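Side-chain contacts in beta-ketoacyl-[acyl-carrier-protein] synthase FabY (Pseudomonas aeruginosa, PDB 4CW4), which catalyses the condensation of acetyl-CoA with malonyl-ACP into acetoacetyl-ACP, the primer that starts fatty acid synthesis: residues H608-E611 and Q616-V619; D215-D220 and Q304-I309; I222-G227 and Y271-V276; G180-S185 and S195-T200. One frame throughout, in Å; residues are numbered along the deposited sequence.

Contact 1 (H608-E611 and Q616-V619); sequences HAIE and QVTV
Glu611 and Thr618 stand side by side on one face of a short antiparallel pairing, their side chains pointing the same way. Their CB atoms are 4.1 Å apart, and the Glu611 chain runs out extended until its OE2 passes Thr618 CG2 at 4.0 Å, a van der Waals approach and no more. Beneath them the two backbones form a hydrogen-bonded pair: Glu611 N reaches Thr618 O at 3.0 Å and Thr618 N returns to Glu611 O at 2.9 Å. This pairing joins strand 611-612 to strand 616-618, the first two strands of a three-stranded antiparallel sheet near the C-terminal end of the chain; strand 626-627 completes it through backbone bonds between Val617 and Leu626. Ile610 and Val617 meet at a slant, Ile610 CG2 lying 3.7 Å from Val617 CG1. Both methyls are trans to their own backbone N (chi1 180° for Val617), and Val617 CG1 also rests 3.5 Å from Glu611 O. That carbonyl takes a weak bond from a water that also donates to Gln616 O. The second subunit packs on the apolar pair, Pro408 of that subunit against Ile610 and its Ala415 against Val617, while its Arg456 bonds to Ile610 O.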
loop_
_atom_site.group_PDB
_atom_site.type_symbol
_atom_site.label_atom_id
_atom_site.label_comp_id
_atom_site.label_asym_id
_atom_site.label_seq_id
_atom_site.Cartn_x
_atom_site.Cartn_y
_atom_site.Cartn_z
ATOM N N HIS A 608 -1.521 -28.662 -12.376
ATOM C CA HIS A 608 -2.071 -30.001 -12.252
ATOM C C HIS A 608 -1.038 -30.977 -11.673
ATOM O O HIS A 608 -1.412 -32.040 -11.193
ATOM C CB HIS A 608 -2.662 -30.466 -13.591
ATOM C CG HIS A 608 -3.764 -29.577 -14.092
ATOM N ND1 HIS A 608 -3.580 -28.649 -15.096
ATOM C CD2 HIS A 608 -5.051 -29.442 -13.689
ATOM C CE1 HIS A 608 -4.714 -28.001 -15.308
ATOM N NE2 HIS A 608 -5.624 -28.468 -14.471
ATOM N N ALA A 609 0.236 -30.588 -11.664
ATOM C CA ALA A 609 1.313 -31.406 -11.096
ATOM C C ALA A 609 1.658 -31.035 -9.652
ATOM O O ALA A 609 2.565 -31.615 -9.063
ATOM C CB ALA A 609 2.561 -31.327 -11.947
ATOM N N ILE A 610 0.965 -30.052 -9.095
ATOM C CA ILE A 610 1.076 -29.780 -7.674
ATOM C C ILE A 610 0.455 -30.979 -6.972
ATOM O O ILE A 610 -0.617 -31.452 -7.367
ATOM C CB ILE A 610 0.362 -28.465 -7.276
ATOM C CG1 ILE A 610 1.072 -27.271 -7.923
ATOM C CG2 ILE A 610 0.343 -28.302 -5.762
ATOM C CD1 ILE A 610 0.346 -25.942 -7.796
ATOM N N GLU A 611 1.143 -31.494 -5.960
ATOM C CA GLU A 611 0.635 -32.610 -5.168
ATOM C C GLU A 611 0.335 -32.128 -3.769
ATOM O O GLU A 611 1.209 -31.567 -3.120
ATOM C CB GLU A 611 1.686 -33.717 -5.108
ATOM C CG GLU A 611 2.071 -34.259 -6.472
ATOM C CD GLU A 611 3.264 -35.182 -6.401
ATOM O OE1 GLU A 611 3.178 -36.183 -5.659
ATOM O OE2 GLU A 611 4.281 -34.910 -7.084
ATOM N N GLN A 616 2.131 -32.588 3.357
ATOM C CA GLN A 616 3.016 -31.693 2.606
ATOM C C GLN A 616 2.428 -31.377 1.231
ATOM O O GLN A 616 1.478 -32.036 0.774
ATOM C CB GLN A 616 4.417 -32.314 2.460
ATOM C CG GLN A 616 4.457 -33.581 1.620
ATOM C CD GLN A 616 5.854 -34.159 1.507
ATOM O OE1 GLN A 616 6.614 -34.161 2.469
ATOM N NE2 GLN A 616 6.202 -34.638 0.324
ATOM N N VAL A 617 2.992 -30.349 0.601
ATOM C CA VAL A 617 2.693 -30.009 -0.780
ATOM C C VAL A 617 3.986 -30.088 -1.566
ATOM O O VAL A 617 5.003 -29.554 -1.131
ATOM C CB VAL A 617 2.151 -28.575 -0.898
ATOM C CG1 VAL A 617 1.848 -28.226 -2.347
ATOM C CG2 VAL A 617 0.919 -28.425 -0.048
ATOM N N THR A 618 3.944 -30.761 -2.707
ATOM C CA THR A 618 5.059 -30.760 -3.638
ATOM C C THR A 618 4.732 -29.818 -4.788
ATOM O O THR A 618 3.685 -29.921 -5.433
ATOM C CB THR A 618 5.387 -32.172 -4.168
ATOM O OG1 THR A 618 5.845 -32.999 -3.085
ATOM C CG2 THR A 618 6.493 -32.116 -5.199
ATOM N N VAL A 619 5.641 -28.888 -5.028
ATOM C CA VAL A 619 5.466 -27.867 -6.047
ATOM C C VAL A 619 6.430 -28.115 -7.207
ATOM O O VAL A 619 7.645 -28.195 -7.002
ATOM C CB VAL A 619 5.736 -26.463 -5.463
ATOM C CG1 VAL A 619 5.451 -25.392 -6.500
ATOM C CG2 VAL A 619 4.896 -26.231 -4.202
HETATM O O HOH W 1 2.147 -34.110 -1.376
#

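Contact 2 (D215-D220 and Q304-I309); sequences DNVQPD and QARVVI
Val217 lays its CG1 methyl against the base of the Arg306 side chain, 4.1 Å from Arg306 CB, the two side chains sliding past one another in opposite directions. With chi1 at -60°, Val217 CG1 lies opposite its own carbonyl carbon, and the same methyl comes within 4.3 Å of Val307 CG2. Leu377 of helix 375-381 packs on all three residues, so this apolar patch is shared with a third element. The Arg306 chain bends at chi3 (72°) and carries its guanidinium to Asp374, with which NE forms a salt bridge. At the other end of the contact, two waters lie between Asp220 and Gln304: one is 3.0 Å from Asp220 O and 2.7 Å from Gln304 O, while a second sits 3.3 Å from Asp220 OD2 and 3.0 Å from the same Gln304 O. The Asp220 carboxylate has its strong partner in Lys416 of the second subunit, a salt bridge that puts this end at the dimer interface; Gln304 NE2 is hydrogen-bonded to Ser302 of its own chain and to Asp298 of the second subunit. The contact thus sets the loop leading into strand 222-225 against the start of strand 307-314, its parallel neighbour in the N-terminal half of the thiolase-like ketosynthase fold.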
loop_
_atom_site.group_PDB
_atom_site.type_symbol
_atom_site.label_atom_id
_atom_site.label_comp_id
_atom_site.label_asym_id
_atom_site.label_seq_id
_atom_site.Cartn_x
_atom_site.Cartn_y
_atom_site.Cartn_z
ATOM N N ASP A 215 16.965 -24.037 -3.614
ATOM C CA ASP A 215 17.166 -25.469 -3.343
ATOM C C ASP A 215 17.411 -25.751 -1.846
ATOM O O ASP A 215 17.291 -26.894 -1.389
ATOM C CB ASP A 215 18.389 -26.002 -4.109
ATOM C CG ASP A 215 18.100 -26.349 -5.564
ATOM O OD1 ASP A 215 16.927 -26.404 -5.983
ATOM O OD2 ASP A 215 19.091 -26.582 -6.295
ATOM N N ASN A 216 17.783 -24.714 -1.096
ATOM C CA ASN A 216 18.125 -24.876 0.313
ATOM C C ASN A 216 17.043 -24.495 1.312
ATOM O O ASN A 216 17.278 -24.561 2.511
ATOM C CB ASN A 216 19.412 -24.121 0.640
ATOM C CG ASN A 216 20.652 -24.950 0.369
ATOM O OD1 ASN A 216 21.177 -25.620 1.261
ATOM N ND2 ASN A 216 21.114 -24.926 -0.868
ATOM N N VAL A 217 15.863 -24.114 0.826
ATOM C CA VAL A 217 14.746 -23.752 1.706
ATOM C C VAL A 217 13.448 -24.364 1.173
ATOM O O VAL A 217 13.416 -24.862 0.048
ATOM C CB VAL A 217 14.613 -22.208 1.852
ATOM C CG1 VAL A 217 15.895 -21.620 2.444
ATOM C CG2 VAL A 217 14.287 -21.539 0.531
ATOM N N GLN A 218 12.392 -24.360 1.982
ATOM C CA GLN A 218 11.075 -24.772 1.501
ATOM C C GLN A 218 10.469 -23.677 0.613
ATOM O O GLN A 218 10.846 -22.507 0.702
ATOM C CB GLN A 218 10.140 -25.130 2.662
ATOM C CG GLN A 218 10.693 -26.296 3.483
ATOM C CD GLN A 218 9.723 -26.853 4.497
ATOM O OE1 GLN A 218 8.533 -26.665 4.390
ATOM N NE2 GLN A 218 10.250 -27.528 5.505
ATOM N N PRO A 219 9.550 -24.063 -0.281
ATOM C CA PRO A 219 9.043 -23.064 -1.237
ATOM C C PRO A 219 8.349 -21.849 -0.602
ATOM O O PRO A 219 8.369 -20.762 -1.180
ATOM C CB PRO A 219 8.030 -23.864 -2.079
ATOM C CG PRO A 219 8.518 -25.271 -1.990
ATOM C CD PRO A 219 9.062 -25.421 -0.579
ATOM N N ASP A 220 7.749 -22.039 0.566
ATOM C CA ASP A 220 7.070 -20.962 1.267
ATOM C C ASP A 220 7.999 -20.120 2.129
ATOM O O ASP A 220 7.540 -19.180 2.765
ATOM C CB ASP A 220 5.910 -21.505 2.111
ATOM C CG ASP A 220 6.358 -22.491 3.182
ATOM O OD1 ASP A 220 7.441 -23.092 3.032
ATOM O OD2 ASP A 220 5.583 -22.698 4.154
ATOM N N GLN A 304 8.965 -17.978 9.808
ATOM C CA GLN A 304 8.069 -18.111 8.686
ATOM C C GLN A 304 8.837 -18.091 7.376
ATOM O O GLN A 304 8.464 -18.780 6.431
ATOM C CB GLN A 304 7.022 -16.999 8.707
ATOM C CG GLN A 304 6.040 -17.097 9.847
ATOM C CD GLN A 304 5.060 -15.959 9.824
ATOM O OE1 GLN A 304 4.033 -16.003 9.127
ATOM N NE2 GLN A 304 5.374 -14.916 10.558
ATOM N N ALA A 305 9.899 -17.291 7.310
ATOM C CA ALA A 305 10.699 -17.188 6.088
ATOM C C ALA A 305 12.175 -17.143 6.423
ATOM O O ALA A 305 12.570 -16.668 7.488
ATOM C CB ALA A 305 10.308 -15.954 5.261
ATOM N N ARG A 306 12.985 -17.629 5.499
ATOM C CA ARG A 306 14.419 -17.719 5.698
ATOM C C ARG A 306 15.204 -16.813 4.764
ATOM O O ARG A 306 16.374 -16.507 5.057
ATOM C CB ARG A 306 14.861 -19.156 5.511
ATOM C CG ARG A 306 14.189 -20.102 6.510
ATOM C CD ARG A 306 14.861 -21.447 6.613
ATOM N NE ARG A 306 16.136 -21.311 7.313
ATOM C CZ ARG A 306 16.870 -22.316 7.784
ATOM N NH1 ARG A 306 16.481 -23.575 7.629
ATOM N NH2 ARG A 306 17.997 -22.056 8.429
ATOM N N VAL A 307 14.593 -16.422 3.643
ATOM C CA VAL A 307 15.212 -15.521 2.675
ATOM C C VAL A 307 14.199 -14.451 2.379
ATOM O O VAL A 307 13.072 -14.769 1.995
ATOM C CB VAL A 307 15.584 -16.231 1.357
ATOM C CG1 VAL A 307 16.278 -15.266 0.392
ATOM C CG2 VAL A 307 16.465 -17.432 1.653
ATOM N N VAL A 308 14.582 -13.195 2.575
ATOM C CA VAL A 308 13.650 -12.099 2.402
ATOM C C VAL A 308 14.270 -10.998 1.551
ATOM O O VAL A 308 15.354 -10.500 1.847
ATOM C CB VAL A 308 13.214 -11.468 3.751
ATOM C CG1 VAL A 308 12.162 -10.382 3.496
ATOM C CG2 VAL A 308 12.688 -12.515 4.712
ATOM N N ILE A 309 13.564 -10.617 0.492
ATOM C CA ILE A 309 13.974 -9.475 -0.323
ATOM C C ILE A 309 13.090 -8.329 0.130
ATOM O O ILE A 309 11.862 -8.419 0.042
ATOM C CB ILE A 309 13.799 -9.737 -1.823
ATOM C CG1 ILE A 309 14.870 -10.727 -2.351
ATOM C CG2 ILE A 309 13.945 -8.432 -2.614
ATOM C CD1 ILE A 309 14.806 -12.144 -1.787
HETATM O O HOH W 2 6.907 -21.326 6.786
HETATM O O HOH W 3 6.072 -19.466 5.358
#

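Contact 3 (I222-G227 and Y271-V276); sequences IAVFSG and YVLGSV
Ile222, at the start of its strand, brings its CG2 methyl to 3.6 Å from Ser275 OG, with Ile222 CB only slightly farther from the same oxygen at 3.7 Å. The hydroxyl therefore lies along the flank of the isoleucine rather than at its far end; Ser275 OG is hydrogen-bonded to Gly277 N, just beyond the turn. A chi1 of 178° swings this oxygen away from the serine's own N and out toward the strand. On the isoleucine, CG2 is the branch turned to the serine, whereas CD1 at the end of the other branch packs on Val217. Next along the strand, Ala223 pairs through its backbone with Val307 and Ile309. The strand belongs to the N-terminal half of the thiolase-like fold, between its parallel neighbours 278-283 and 307-314, and the end of helix 263-273 and the turn after it pack on the side that carries Ile222 and Val224. Val224 then meets Leu273 tip to tip, Val224 CG2 being 3.7 Å from Leu273 CD1. The leucine stretches to it with chi2 at -178°, and Ile309 of the neighbouring strand packs on the leucine too. Directly after Leu273 the helix gives way at Gly274, whose positive phi turns the chain so that Ser275 also faces the strand.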
loop_
_atom_site.group_PDB
_atom_site.type_symbol
_atom_site.label_atom_id
_atom_site.label_comp_id
_atom_site.label_asym_id
_atom_site.label_seq_id
_atom_site.Cartn_x
_atom_site.Cartn_y
_atom_site.Cartn_z
ATOM N N ILE A 222 10.589 -18.207 1.187
ATOM C CA ILE A 222 11.079 -17.020 0.502
ATOM C C ILE A 222 10.011 -15.948 0.651
ATOM O O ILE A 222 8.838 -16.242 0.539
ATOM C CB ILE A 222 11.242 -17.283 -1.009
ATOM C CG1 ILE A 222 12.142 -18.484 -1.269
ATOM C CG2 ILE A 222 11.750 -16.039 -1.731
ATOM C CD1 ILE A 222 13.529 -18.286 -0.868
ATOM N N ALA A 223 10.404 -14.715 0.917
ATOM C CA ALA A 223 9.456 -13.621 1.066
ATOM C C ALA A 223 9.963 -12.402 0.332
ATOM O O ALA A 223 11.155 -12.179 0.283
ATOM C CB ALA A 223 9.302 -13.280 2.513
ATOM N N VAL A 224 9.035 -11.619 -0.205
ATOM C CA VAL A 224 9.345 -10.363 -0.871
ATOM C C VAL A 224 8.390 -9.291 -0.374
ATOM O O VAL A 224 7.172 -9.486 -0.408
ATOM C CB VAL A 224 9.226 -10.466 -2.406
ATOM C CG1 VAL A 224 9.549 -9.131 -3.059
ATOM C CG2 VAL A 224 10.141 -11.566 -2.942
ATOM N N PHE A 225 8.950 -8.173 0.083
ATOM C CA PHE A 225 8.187 -6.999 0.499
ATOM C C PHE A 225 8.717 -5.743 -0.176
ATOM O O PHE A 225 9.877 -5.391 0.026
ATOM C CB PHE A 225 8.227 -6.849 2.008
ATOM C CG PHE A 225 7.798 -8.098 2.730
ATOM C CD1 PHE A 225 6.493 -8.561 2.637
ATOM C CD2 PHE A 225 8.707 -8.836 3.466
ATOM C CE1 PHE A 225 6.114 -9.723 3.296
ATOM C CE2 PHE A 225 8.324 -10.000 4.112
ATOM C CZ PHE A 225 7.039 -10.445 4.026
ATOM N N SER A 226 7.860 -5.082 -0.965
ATOM C CA SER A 226 8.259 -3.877 -1.700
ATOM C C SER A 226 7.045 -2.966 -1.905
ATOM O O SER A 226 6.115 -3.032 -1.119
ATOM C CB SER A 226 8.934 -4.229 -3.023
ATOM O OG SER A 226 9.479 -3.060 -3.599
ATOM N N GLY A 227 7.077 -2.111 -2.925
ATOM C CA GLY A 227 5.950 -1.255 -3.269
ATOM C C GLY A 227 6.351 0.194 -3.470
ATOM O O GLY A 227 7.537 0.531 -3.493
ATOM N N TYR A 271 8.528 -12.353 -12.202
ATOM C CA TYR A 271 9.463 -12.240 -13.327
ATOM C C TYR A 271 10.923 -12.315 -12.942
ATOM O O TYR A 271 11.761 -12.509 -13.809
ATOM C CB TYR A 271 9.211 -10.937 -14.077
ATOM C CG TYR A 271 7.771 -10.789 -14.517
ATOM C CD1 TYR A 271 7.114 -11.810 -15.214
ATOM C CD2 TYR A 271 7.066 -9.631 -14.240
ATOM C CE1 TYR A 271 5.780 -11.673 -15.601
ATOM C CE2 TYR A 271 5.744 -9.478 -14.632
ATOM C CZ TYR A 271 5.103 -10.504 -15.311
ATOM O OH TYR A 271 3.794 -10.329 -15.704
ATOM N N VAL A 272 11.231 -12.162 -11.661
ATOM C CA VAL A 272 12.635 -12.164 -11.214
ATOM C C VAL A 272 12.980 -13.431 -10.423
ATOM O O VAL A 272 13.869 -14.174 -10.803
ATOM C CB VAL A 272 12.969 -10.890 -10.403
ATOM C CG1 VAL A 272 14.452 -10.843 -10.009
ATOM C CG2 VAL A 272 12.575 -9.648 -11.198
ATOM N N LEU A 273 12.249 -13.693 -9.346
ATOM C CA LEU A 273 12.570 -14.816 -8.466
ATOM C C LEU A 273 11.755 -16.073 -8.739
ATOM O O LEU A 273 12.179 -17.162 -8.372
ATOM C CB LEU A 273 12.334 -14.427 -7.013
ATOM C CG LEU A 273 13.073 -13.183 -6.532
ATOM C CD1 LEU A 273 12.775 -12.961 -5.056
ATOM C CD2 LEU A 273 14.554 -13.333 -6.752
ATOM N N GLY A 274 10.566 -15.933 -9.327
ATOM C CA GLY A 274 9.713 -17.091 -9.514
ATOM C C GLY A 274 9.288 -17.699 -8.187
ATOM O O GLY A 274 9.245 -18.922 -8.021
ATOM N N SER A 275 8.947 -16.833 -7.236
ATOM C CA SER A 275 8.641 -17.277 -5.886
ATOM C C SER A 275 7.178 -17.611 -5.689
ATOM O O SER A 275 6.288 -16.871 -6.145
ATOM C CB SER A 275 9.007 -16.174 -4.904
ATOM O OG SER A 275 8.685 -16.565 -3.587
ATOM N N VAL A 276 6.934 -18.718 -4.983
ATOM C CA VAL A 276 5.600 -19.038 -4.460
ATOM C C VAL A 276 5.500 -18.752 -2.957
ATOM O O VAL A 276 4.662 -19.329 -2.261
ATOM C CB VAL A 276 5.197 -20.509 -4.735
ATOM C CG1 VAL A 276 5.108 -20.740 -6.227
ATOM C CG2 VAL A 276 6.167 -21.513 -4.055
#

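Contact 4 (G180-S185 and S195-T200); sequences GELYNS and SVVAAT
The Tyr183 ring lies between a valine methyl and a serine methylene. Val196 CG1 sits over the centre of one face, 4.0 Å from the centroid and 5° off the ring normal, a CH-pi contact; on the opposite face Ser185 CB lies 3.4 Å above the plane, displaced toward the rim. Val197 CG2 approaches obliquely, 4.1 Å from Tyr183 CD1. What turns the ring back beside its own chain is a chi1 of 77°, which sets CG between the backbone N and the carbonyl carbon. The phenol end is fixed by His188, whose ND1 is hydrogen-bonded to Tyr183 OH. Leu182 crosses Val197 at about a right angle, and its CD1 touches both methyls of the valine, the nearer being Val197 CG1 at 3.8 Å. The loop also closes on itself: Ser185 OG donates to Gly180 O at 2.6 Å, on a lone pair in the carbonyl plane. Ile596, from a loop late in the chain, packs on Leu182, Tyr183 and Val196, and the Tyr598 ring meets that of Tyr183. This is the packing of a loop back onto the helix that follows it, here helix 190-204, whose Ala198 rests on strand 366-374 within the ketosynthase domain.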
loop_
_atom_site.group_PDB
_atom_site.type_symbol
_atom_site.label_atom_id
_atom_site.label_comp_id
_atom_site.label_asym_id
_atom_site.label_seq_id
_atom_site.Cartn_x
_atom_site.Cartn_y
_atom_site.Cartn_z
ATOM N N GLY A 180 14.834 1.180 -18.588
ATOM C CA GLY A 180 13.979 0.559 -19.573
ATOM C C GLY A 180 14.694 -0.074 -20.752
ATOM O O GLY A 180 14.127 -0.948 -21.413
ATOM N N GLU A 181 15.920 0.365 -21.033
ATOM C CA GLU A 181 16.696 -0.177 -22.147
ATOM C C GLU A 181 17.361 -1.501 -21.798
ATOM O O GLU A 181 17.912 -2.181 -22.669
ATOM C CB GLU A 181 17.773 0.821 -22.581
ATOM C CG GLU A 181 17.213 2.140 -23.074
ATOM C CD GLU A 181 18.302 3.146 -23.425
ATOM O OE1 GLU A 181 19.495 2.887 -23.125
ATOM O OE2 GLU A 181 17.957 4.201 -23.993
ATOM N N LEU A 182 17.310 -1.878 -20.527
ATOM C CA LEU A 182 18.087 -3.028 -20.072
ATOM C C LEU A 182 17.373 -4.368 -20.135
ATOM O O LEU A 182 18.002 -5.412 -19.884
ATOM C CB LEU A 182 18.556 -2.778 -18.647
ATOM C CG LEU A 182 19.414 -1.530 -18.418
ATOM C CD1 LEU A 182 19.685 -1.402 -16.939
ATOM C CD2 LEU A 182 20.715 -1.589 -19.189
ATOM N N TYR A 183 16.074 -4.345 -20.443
ATOM C CA TYR A 183 15.273 -5.567 -20.529
ATOM C C TYR A 183 14.038 -5.240 -21.348
ATOM O O TYR A 183 13.851 -4.082 -21.749
ATOM C CB TYR A 183 14.905 -6.117 -19.123
ATOM C CG TYR A 183 13.787 -5.349 -18.452
ATOM C CD1 TYR A 183 14.019 -4.133 -17.813
ATOM C CD2 TYR A 183 12.494 -5.840 -18.458
ATOM C CE1 TYR A 183 13.003 -3.444 -17.235
ATOM C CE2 TYR A 183 11.478 -5.148 -17.895
ATOM C CZ TYR A 183 11.742 -3.944 -17.276
ATOM O OH TYR A 183 10.730 -3.209 -16.711
ATOM N N ASN A 184 13.190 -6.246 -21.575
ATOM C CA ASN A 184 11.962 -6.065 -22.346
ATOM C C ASN A 184 10.895 -5.330 -21.534
ATOM O O ASN A 184 10.028 -5.950 -20.923
ATOM C CB ASN A 184 11.423 -7.417 -22.820
ATOM C CG ASN A 184 10.086 -7.291 -23.516
ATOM O OD1 ASN A 184 9.744 -6.228 -24.050
ATOM N ND2 ASN A 184 9.309 -8.368 -23.500
ATOM N N SER A 185 10.975 -4.005 -21.533
ATOM C CA SER A 185 10.220 -3.173 -20.597
ATOM C C SER A 185 8.974 -2.539 -21.209
ATOM O O SER A 185 8.376 -1.641 -20.604
ATOM C CB SER A 185 11.119 -2.060 -20.108
ATOM O OG SER A 185 11.544 -1.302 -21.225
ATOM N N SER A 195 12.291 -1.289 -10.413
ATOM C CA SER A 195 12.222 -2.403 -9.469
ATOM C C SER A 195 12.896 -3.632 -10.052
ATOM O O SER A 195 13.660 -4.310 -9.377
ATOM C CB SER A 195 10.768 -2.732 -9.089
ATOM O OG SER A 195 10.742 -3.729 -8.079
ATOM N N VAL A 196 12.592 -3.938 -11.310
ATOM C CA VAL A 196 13.174 -5.107 -11.968
ATOM C C VAL A 196 14.703 -4.980 -12.029
ATOM O O VAL A 196 15.438 -5.913 -11.704
ATOM C CB VAL A 196 12.553 -5.293 -13.381
ATOM C CG1 VAL A 196 13.346 -6.275 -14.244
ATOM C CG2 VAL A 196 11.090 -5.719 -13.260
ATOM N N VAL A 197 15.180 -3.811 -12.424
ATOM C CA VAL A 197 16.624 -3.603 -12.572
ATOM C C VAL A 197 17.353 -3.583 -11.222
ATOM O O VAL A 197 18.439 -4.174 -11.070
ATOM C CB VAL A 197 16.895 -2.336 -13.414
ATOM C CG1 VAL A 197 18.338 -1.993 -13.446
ATOM C CG2 VAL A 197 16.346 -2.543 -14.826
ATOM N N ALA A 198 16.746 -2.950 -10.225
ATOM C CA ALA A 198 17.301 -2.941 -8.877
ATOM C C ALA A 198 17.309 -4.325 -8.246
ATOM O O ALA A 198 18.248 -4.681 -7.543
ATOM C CB ALA A 198 16.535 -1.965 -7.998
ATOM N N ALA A 199 16.242 -5.089 -8.444
ATOM C CA ALA A 199 16.168 -6.400 -7.822
ATOM C C ALA A 199 17.279 -7.297 -8.339
ATOM O O ALA A 199 17.880 -8.050 -7.574
ATOM C CB ALA A 199 14.804 -7.038 -8.032
ATOM N N THR A 200 17.550 -7.230 -9.637
ATOM C CA THR A 200 18.609 -8.055 -10.198
ATOM C C THR A 200 19.937 -7.675 -9.560
ATOM O O THR A 200 20.710 -8.554 -9.177
ATOM C CB THR A 200 18.722 -7.932 -11.728
ATOM O OG1 THR A 200 17.551 -8.466 -12.351
ATOM C CG2 THR A 200 19.948 -8.691 -12.232
#

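Following the chain from its N terminus, contact 4 comes first, closing a short loop as residues 180-185 fold back on helix 190-204. Contact 2 then opens at 215-220 and closes at 304-309; contact 3, 222-227 with 271-276, falls wholly within that span. These two touch directly, through backbone bonding between strands 222-225 and 307-314 and through Pro219 against Val276, their centres about 11 Å apart. Contact 1 follows much later as a tight hairpin near the C terminus. Its centre is about 17 Å from that of contact 2, and contacts 1, 2 and 3 all meet the second subunit. Contact 4, away from that interface, has its centre about 15 Å from that of contact 3.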